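Local coordinates for disulfide bond protein A (Staphylococcus aureus, PDB 3BCI) that probably acts as a thiol-disulfide oxidoreductase of the DsbA type, promoting oxidative protein folding through a redox-active pair of cysteines, at residues V16-Y21 / T150-I155. Numbering follows the deposited sequence. Where two conformers were deposited one is given.
Sequences VVYGDY and TPTAFI
Thr150 brings its CB within 4.1 Å of Gly19 CA, just before the antiparallel pairing of strands 14-19 and 152-155 of the thioredoxin fold. The peptide bond leading into Pro151 is cis, the cis-proline characteristic of this family. Pro151 CA makes a bent CA-H...O contact with Tyr18 O, 3.3 Å away, while the proline ring packs on Tyr25, Cys26 and Leu29 of helix 24-42; Cys26 can pair with Cys23 in the redox disulfide, but the two appear to be free thiols here. Thr152 then starts the regular ladder: its O receives Tyr18 N at 2.9 Å, almost perfectly straight (179°), whereas the return bond from Thr152 N to Tyr18 O is weak. In one of two conformers (chi1 46°), Thr152 OG1 sits between its own backbone N and carbonyl carbon; its touch on Tyr18 CB at 3.7 Å is tentative, and its hydrogen bond is to Thr149 O. Ala153 faces Val17 in a non-hydrogen-bonded pair on the other side of the sheet, CB against Val17 CG2 at 4.0 Å, where Leu29 also meets Val17 and Tyr169 meets Ala153. Phe154 closes a two-bond pair with Val16, Val16 N to Phe154 O being 2.8 Å and nearly linear. Its ring returns to the Tyr18 side and puts CD2 3.7 Å from Tyr18 CE2, in the tyrosine's plane; the rings meet rim to rim, planes at 84°, neither lying over the other. Val16 CG1 rests above one face of the Tyr18 ring, offset toward its rim. Three of the four backbone bonds are short; the one next to the cis-proline is long and weak. Backbone pairing and apolar contacts, with no salt bridge between the segments, place Pro151 against helix 24-42 beside Cys26, consistent with a cis-proline that helps shape the redox site.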
# COMPACT_ATOMS: atom_id res chain seq x y z
N VAL A 16 2.11 8.44 6.39
CA VAL A 16 1.25 8.20 5.24
C VAL A 16 2.04 8.29 3.94
O VAL A 16 2.78 9.25 3.71
CB VAL A 16 0.10 9.23 5.15
CG1 VAL A 16 -0.80 8.89 3.96
CG2 VAL A 16 -0.70 9.23 6.45
N VAL A 17 1.90 7.27 3.10
CA VAL A 17 2.57 7.24 1.81
C VAL A 17 1.48 7.16 0.75
O VAL A 17 0.61 6.29 0.80
CB VAL A 17 3.50 6.01 1.67
CG1 VAL A 17 3.99 5.87 0.21
CG2 VAL A 17 4.71 6.17 2.59
N TYR A 18 1.51 8.11 -0.19
CA TYR A 18 0.55 8.17 -1.28
C TYR A 18 1.19 7.56 -2.51
O TYR A 18 2.34 7.87 -2.84
CB TYR A 18 0.17 9.62 -1.57
CG TYR A 18 -0.68 10.26 -0.49
CD1 TYR A 18 -2.07 10.11 -0.49
CD2 TYR A 18 -0.09 11.02 0.52
CE1 TYR A 18 -2.85 10.73 0.48
CE2 TYR A 18 -0.87 11.64 1.49
CZ TYR A 18 -2.25 11.49 1.47
OH TYR A 18 -3.02 12.14 2.40
N GLY A 19 0.47 6.69 -3.20
CA GLY A 19 1.02 6.07 -4.39
C GLY A 19 0.07 5.20 -5.19
O GLY A 19 -1.15 5.36 -5.12
N ASP A 20 0.64 4.28 -5.95
CA ASP A 20 -0.12 3.36 -6.79
C ASP A 20 0.82 2.20 -7.06
O ASP A 20 2.01 2.41 -7.32
CB ASP A 20 -0.50 4.06 -8.10
CG ASP A 20 -1.45 3.23 -8.96
OD1 ASP A 20 -1.23 2.01 -9.08
OD2 ASP A 20 -2.41 3.80 -9.51
N TYR A 21 0.31 0.97 -7.00
CA TYR A 21 1.14 -0.20 -7.24
C TYR A 21 1.71 -0.24 -8.66
O TYR A 21 2.69 -0.93 -8.91
CB TYR A 21 0.34 -1.49 -6.98
CG TYR A 21 0.13 -1.79 -5.52
CD1 TYR A 21 1.22 -2.06 -4.69
CD2 TYR A 21 -1.14 -1.77 -4.95
CE1 TYR A 21 1.04 -2.31 -3.33
CE2 TYR A 21 -1.33 -2.02 -3.59
CZ TYR A 21 -0.23 -2.28 -2.79
OH TYR A 21 -0.39 -2.52 -1.45
N THR A 150 2.91 11.79 -6.83
CA THR A 150 3.14 10.53 -6.14
C THR A 150 4.46 10.00 -6.69
O THR A 150 4.77 10.19 -7.86
CB THR A 150 2.04 9.50 -6.44
OG1 THR A 150 1.95 9.27 -7.85
CG2 THR A 150 0.69 10.00 -5.93
N PRO A 151 5.26 9.35 -5.85
CA PRO A 151 4.94 9.13 -4.44
C PRO A 151 5.28 10.32 -3.55
O PRO A 151 6.20 11.08 -3.84
CB PRO A 151 5.79 7.91 -4.09
CG PRO A 151 7.04 8.17 -4.90
CD PRO A 151 6.47 8.60 -6.24
N THR A 152 4.52 10.49 -2.48
CA THR A 152 4.77 11.55 -1.51
C THR A 152 4.45 10.96 -0.15
O THR A 152 3.58 10.11 -0.02
CB THR A 152 3.88 12.81 -1.76
OG1 THR A 152 2.52 12.42 -2.00
CG2 THR A 152 4.41 13.60 -2.95
N ALA A 153 5.19 11.40 0.87
CA ALA A 153 4.98 10.88 2.21
C ALA A 153 4.87 12.01 3.22
O ALA A 153 5.48 13.06 3.06
CB ALA A 153 6.12 9.94 2.59
N PHE A 154 4.08 11.77 4.26
CA PHE A 154 3.86 12.74 5.32
C PHE A 154 3.89 12.03 6.67
O PHE A 154 3.48 10.87 6.79
CB PHE A 154 2.49 13.40 5.14
CG PHE A 154 2.36 14.20 3.87
CD1 PHE A 154 2.63 15.56 3.86
CD2 PHE A 154 1.99 13.58 2.68
CE1 PHE A 154 2.53 16.30 2.67
CE2 PHE A 154 1.88 14.30 1.50
CZ PHE A 154 2.15 15.66 1.49
N ILE A 155 4.39 12.72 7.69
CA ILE A 155 4.43 12.18 9.04
C ILE A 155 3.70 13.21 9.89
O ILE A 155 4.17 14.34 10.04
CB ILE A 155 5.88 11.98 9.53
CG1 ILE A 155 6.60 10.98 8.62
CG2 ILE A 155 5.87 11.48 10.97
CD1 ILE A 155 8.02 10.64 9.04